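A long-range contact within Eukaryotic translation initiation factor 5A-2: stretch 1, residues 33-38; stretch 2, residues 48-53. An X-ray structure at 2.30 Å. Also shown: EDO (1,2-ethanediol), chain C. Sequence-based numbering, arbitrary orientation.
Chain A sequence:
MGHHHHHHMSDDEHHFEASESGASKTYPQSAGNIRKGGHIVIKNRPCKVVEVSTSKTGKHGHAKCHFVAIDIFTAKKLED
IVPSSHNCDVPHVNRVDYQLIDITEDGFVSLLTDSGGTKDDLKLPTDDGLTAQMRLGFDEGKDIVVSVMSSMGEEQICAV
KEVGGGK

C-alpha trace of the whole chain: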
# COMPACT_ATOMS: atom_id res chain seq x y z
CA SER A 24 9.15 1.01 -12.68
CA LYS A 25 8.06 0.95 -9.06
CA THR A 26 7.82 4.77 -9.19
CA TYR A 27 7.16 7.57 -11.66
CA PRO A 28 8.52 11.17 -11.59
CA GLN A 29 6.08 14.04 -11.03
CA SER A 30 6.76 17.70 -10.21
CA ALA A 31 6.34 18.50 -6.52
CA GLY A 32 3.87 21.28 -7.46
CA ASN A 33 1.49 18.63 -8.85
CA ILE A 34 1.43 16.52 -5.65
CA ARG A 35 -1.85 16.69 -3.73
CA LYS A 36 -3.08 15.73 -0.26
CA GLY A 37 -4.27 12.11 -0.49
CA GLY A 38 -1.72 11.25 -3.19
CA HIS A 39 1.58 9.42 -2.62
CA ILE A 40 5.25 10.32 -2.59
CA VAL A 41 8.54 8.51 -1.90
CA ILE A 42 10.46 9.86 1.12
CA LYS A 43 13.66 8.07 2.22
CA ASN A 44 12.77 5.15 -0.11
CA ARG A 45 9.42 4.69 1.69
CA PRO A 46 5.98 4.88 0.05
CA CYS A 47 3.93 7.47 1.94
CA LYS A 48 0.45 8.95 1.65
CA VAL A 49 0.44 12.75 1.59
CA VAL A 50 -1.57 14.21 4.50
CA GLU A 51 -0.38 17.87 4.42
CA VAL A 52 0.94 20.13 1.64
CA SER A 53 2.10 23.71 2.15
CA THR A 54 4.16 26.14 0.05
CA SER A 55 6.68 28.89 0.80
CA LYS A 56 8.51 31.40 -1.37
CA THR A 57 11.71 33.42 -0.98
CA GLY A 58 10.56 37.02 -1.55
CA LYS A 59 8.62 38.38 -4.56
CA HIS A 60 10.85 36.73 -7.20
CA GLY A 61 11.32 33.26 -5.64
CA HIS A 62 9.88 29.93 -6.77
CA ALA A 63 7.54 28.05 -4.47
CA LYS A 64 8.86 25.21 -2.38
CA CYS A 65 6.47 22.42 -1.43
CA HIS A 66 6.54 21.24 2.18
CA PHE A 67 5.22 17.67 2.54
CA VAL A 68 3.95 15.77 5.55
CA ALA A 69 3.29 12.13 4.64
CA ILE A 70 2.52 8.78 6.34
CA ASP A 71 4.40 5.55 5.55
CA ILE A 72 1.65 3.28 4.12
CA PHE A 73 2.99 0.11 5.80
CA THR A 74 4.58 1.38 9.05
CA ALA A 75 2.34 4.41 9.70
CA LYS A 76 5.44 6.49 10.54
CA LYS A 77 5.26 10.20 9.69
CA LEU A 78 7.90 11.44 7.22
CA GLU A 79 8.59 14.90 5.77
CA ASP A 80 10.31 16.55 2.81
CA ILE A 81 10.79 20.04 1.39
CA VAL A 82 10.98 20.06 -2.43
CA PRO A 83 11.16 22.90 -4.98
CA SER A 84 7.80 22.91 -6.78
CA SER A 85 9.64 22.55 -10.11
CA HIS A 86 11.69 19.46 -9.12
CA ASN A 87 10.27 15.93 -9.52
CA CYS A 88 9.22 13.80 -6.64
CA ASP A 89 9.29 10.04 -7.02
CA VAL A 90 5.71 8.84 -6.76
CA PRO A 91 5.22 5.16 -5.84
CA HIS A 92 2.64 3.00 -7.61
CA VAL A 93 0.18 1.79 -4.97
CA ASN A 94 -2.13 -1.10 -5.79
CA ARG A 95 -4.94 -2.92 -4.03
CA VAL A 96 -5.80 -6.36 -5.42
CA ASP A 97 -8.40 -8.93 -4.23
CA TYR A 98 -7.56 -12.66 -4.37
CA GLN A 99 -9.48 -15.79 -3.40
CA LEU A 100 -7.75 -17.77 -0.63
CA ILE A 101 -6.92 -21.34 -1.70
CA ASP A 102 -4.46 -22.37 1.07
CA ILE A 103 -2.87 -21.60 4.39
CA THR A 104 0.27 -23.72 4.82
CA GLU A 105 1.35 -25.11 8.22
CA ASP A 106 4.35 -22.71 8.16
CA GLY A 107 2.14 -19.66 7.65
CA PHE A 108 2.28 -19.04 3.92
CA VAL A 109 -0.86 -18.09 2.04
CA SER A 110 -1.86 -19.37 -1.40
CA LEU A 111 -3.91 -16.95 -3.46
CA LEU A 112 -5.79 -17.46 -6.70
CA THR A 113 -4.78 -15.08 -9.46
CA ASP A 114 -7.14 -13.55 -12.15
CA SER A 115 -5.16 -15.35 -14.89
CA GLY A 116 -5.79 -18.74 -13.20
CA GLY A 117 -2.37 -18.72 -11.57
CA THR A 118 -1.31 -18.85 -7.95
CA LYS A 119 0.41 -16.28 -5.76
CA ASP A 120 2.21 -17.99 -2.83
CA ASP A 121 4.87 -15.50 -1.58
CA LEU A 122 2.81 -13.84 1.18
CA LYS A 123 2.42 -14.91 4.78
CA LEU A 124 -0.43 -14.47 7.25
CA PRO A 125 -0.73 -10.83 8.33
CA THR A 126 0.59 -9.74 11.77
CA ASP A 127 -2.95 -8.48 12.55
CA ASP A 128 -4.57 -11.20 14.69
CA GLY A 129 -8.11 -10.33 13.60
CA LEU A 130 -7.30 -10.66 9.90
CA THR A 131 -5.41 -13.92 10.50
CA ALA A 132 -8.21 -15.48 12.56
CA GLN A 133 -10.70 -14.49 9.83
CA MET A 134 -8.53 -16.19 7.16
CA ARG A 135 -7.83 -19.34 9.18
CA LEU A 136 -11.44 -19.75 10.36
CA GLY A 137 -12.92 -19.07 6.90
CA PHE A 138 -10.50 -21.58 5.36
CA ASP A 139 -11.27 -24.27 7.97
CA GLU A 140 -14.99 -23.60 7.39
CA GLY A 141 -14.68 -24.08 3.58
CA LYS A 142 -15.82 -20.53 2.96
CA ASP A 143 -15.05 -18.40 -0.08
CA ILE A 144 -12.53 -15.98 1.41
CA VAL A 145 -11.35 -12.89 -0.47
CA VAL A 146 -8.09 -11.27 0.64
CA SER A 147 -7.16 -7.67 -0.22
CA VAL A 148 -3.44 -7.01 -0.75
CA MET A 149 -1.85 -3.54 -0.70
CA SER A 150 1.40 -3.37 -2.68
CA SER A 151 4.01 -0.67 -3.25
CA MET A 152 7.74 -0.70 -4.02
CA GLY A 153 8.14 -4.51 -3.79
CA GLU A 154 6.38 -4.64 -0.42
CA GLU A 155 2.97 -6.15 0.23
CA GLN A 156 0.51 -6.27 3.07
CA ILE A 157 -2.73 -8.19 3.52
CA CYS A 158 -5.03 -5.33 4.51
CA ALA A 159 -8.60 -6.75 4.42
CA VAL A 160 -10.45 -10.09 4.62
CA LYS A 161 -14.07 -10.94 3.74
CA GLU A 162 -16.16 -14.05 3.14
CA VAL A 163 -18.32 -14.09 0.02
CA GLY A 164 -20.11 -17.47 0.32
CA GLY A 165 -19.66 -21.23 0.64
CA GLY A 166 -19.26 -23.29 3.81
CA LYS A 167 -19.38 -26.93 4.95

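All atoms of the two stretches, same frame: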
# COMPACT_ATOMS: atom_id res chain seq x y z
N ASN A 33 2.67 19.40 -8.43
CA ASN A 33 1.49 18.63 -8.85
C ASN A 33 1.00 17.64 -7.78
O ASN A 33 -0.08 17.09 -7.91
CB ASN A 33 1.75 17.89 -10.17
CG ASN A 33 1.45 18.74 -11.39
OD1 ASN A 33 0.35 19.28 -11.53
ND2 ASN A 33 2.42 18.86 -12.28
N ILE A 34 1.80 17.42 -6.74
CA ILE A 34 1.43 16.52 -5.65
C ILE A 34 0.32 17.11 -4.79
O ILE A 34 0.36 18.30 -4.42
CB ILE A 34 2.64 16.14 -4.76
CG1 ILE A 34 3.86 15.70 -5.59
CG2 ILE A 34 2.25 15.08 -3.70
CD1 ILE A 34 3.78 14.36 -6.20
N ARG A 35 -0.67 16.28 -4.48
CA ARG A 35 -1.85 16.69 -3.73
C ARG A 35 -2.04 15.83 -2.49
O ARG A 35 -1.63 14.66 -2.44
CB ARG A 35 -3.09 16.61 -4.61
CG ARG A 35 -3.10 17.55 -5.82
CD ARG A 35 -3.32 19.03 -5.43
NE ARG A 35 -3.23 19.91 -6.60
CZ ARG A 35 -2.11 20.52 -7.01
NH1 ARG A 35 -0.97 20.38 -6.35
NH2 ARG A 35 -2.14 21.26 -8.11
N LYS A 36 -2.65 16.43 -1.47
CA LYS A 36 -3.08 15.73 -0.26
C LYS A 36 -3.92 14.52 -0.67
O LYS A 36 -4.84 14.63 -1.47
CB LYS A 36 -3.88 16.69 0.63
CG LYS A 36 -4.29 16.10 1.98
CD LYS A 36 -5.19 17.07 2.76
CE LYS A 36 -5.89 16.38 3.95
NZ LYS A 36 -6.79 17.34 4.71
N GLY A 37 -3.58 13.36 -0.13
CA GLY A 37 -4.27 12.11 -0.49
C GLY A 37 -3.55 11.30 -1.56
O GLY A 37 -3.87 10.12 -1.76
N GLY A 38 -2.59 11.93 -2.25
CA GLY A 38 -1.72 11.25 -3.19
C GLY A 38 -0.55 10.63 -2.44
O GLY A 38 -0.49 10.68 -1.21
N LYS A 48 1.62 8.20 2.09
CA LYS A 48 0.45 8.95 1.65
C LYS A 48 0.56 10.37 2.16
O LYS A 48 0.82 10.59 3.33
CB LYS A 48 -0.86 8.33 2.15
CG LYS A 48 -2.07 9.21 1.85
CD LYS A 48 -3.40 8.56 2.13
CE LYS A 48 -4.04 8.14 0.81
NZ LYS A 48 -5.52 8.09 0.88
N VAL A 49 0.35 11.33 1.25
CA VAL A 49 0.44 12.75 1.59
C VAL A 49 -0.78 13.21 2.39
O VAL A 49 -1.93 13.12 1.91
CB VAL A 49 0.64 13.64 0.31
CG1 VAL A 49 0.74 15.12 0.70
CG2 VAL A 49 1.90 13.22 -0.44
N VAL A 50 -0.52 13.71 3.60
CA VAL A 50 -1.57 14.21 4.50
C VAL A 50 -1.59 15.75 4.65
O VAL A 50 -2.63 16.34 4.96
CB VAL A 50 -1.55 13.50 5.92
CG1 VAL A 50 -1.89 12.00 5.79
CG2 VAL A 50 -0.21 13.69 6.63
N GLU A 51 -0.46 16.40 4.39
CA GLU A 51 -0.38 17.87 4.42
C GLU A 51 0.55 18.40 3.32
O GLU A 51 1.65 17.89 3.14
CB GLU A 51 0.10 18.37 5.80
CG GLU A 51 -0.77 17.90 7.00
CD GLU A 51 -0.15 18.17 8.37
OE1 GLU A 51 -0.28 17.30 9.27
OE2 GLU A 51 0.46 19.26 8.56
N VAL A 52 0.09 19.40 2.58
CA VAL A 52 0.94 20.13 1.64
C VAL A 52 0.86 21.62 1.95
O VAL A 52 -0.23 22.18 2.03
CB VAL A 52 0.47 19.97 0.16
CG1 VAL A 52 1.46 20.66 -0.79
CG2 VAL A 52 0.28 18.50 -0.22
N SER A 53 2.03 22.25 2.12
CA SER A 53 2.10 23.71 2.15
C SER A 53 3.24 24.26 1.27
O SER A 53 4.18 23.54 0.93
CB SER A 53 2.18 24.25 3.58
OG SER A 53 3.35 23.82 4.24
C1 EDO C . -1.50 13.71 -6.59
O1 EDO C . -0.45 13.60 -5.62
C2 EDO C . -0.87 14.12 -7.91
O2 EDO C . -1.89 14.35 -8.90

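The contact between residues 33-38 and 48-53 of this initiation factor is a beta turn hydrogen-bonded through its backbone to a single strand residue, with a small apolar patch beside the hydrogen bonds. It illustrates a general principle: a segment without regular secondary structure can still pair with a strand if a turn presents its amide and carbonyl groups at the right spacing.

The turn is type II and runs from Arg35 to Gly38, closed by a hydrogen bond from Gly38 N to Arg35 O at 2.9 Å. Gly37 occupies its third position with phi/psi of 97/-15, where a CB would be jammed against the carbonyl oxygen of the preceding residue; the backbone angles alone call for glycine.

Val49 is the residue to which the turn is fastened. Gly37 N donates to Val49 O at 2.6 Å, and Val49 N donates to Gly38 O at 2.7 Å, with N-H...O angles of 165° and 172°. Both bonds are short and nearly straight, so that both polar backbone groups of one strand residue are satisfied by two successive glycines. The same acceptors also receive longer CA-H...O contacts, from Lys36 CA to Val49 O at 3.6 Å and from Lys48 CA to Gly38 O at 3.5 Å.

The strand does not alternate regularly here: at Val50 the backbone leaves the extended conformation (phi/psi -107/-24), and the CA-to-CB bonds of Val49 and Val52 both point toward the turn while those of Val50 and Glu51 point away. The buried Val49 contributes the largest covered area, its CG2 lying 3.8 Å from Ile34 CG2 in an apolar contact, while its CB packs 3.7 Å from Arg35 O. Ile34 also starts toward the strand, although the end of its side chain leads away. Val52 instead covers turn backbone, with its CG2 3.8 Å from Lys36 N.

The two lysines, both exposed, approach through their aliphatic portions. Lys36, extended with all four chi angles in t, brings CE to 3.4 Å from Val50 O; Lys48 places CE 3.2 Å from Gly37 O. These are close approaches of polarised methylene groups to carbonyl oxygens.

The CA-to-CB bond of Arg35 points away from the strand, and its NH1 donates to Ile34 O at 3.1 Å. Its backbone N donates to O1 of an ethanediol molecule, probably from the crystallisation liquor, at 2.9 Å. That O1 also lies 3.6 Å from Gly38 CA, in space left open by glycine: an ideal CB on Gly38 would come within 2.1 Å of EDO O1.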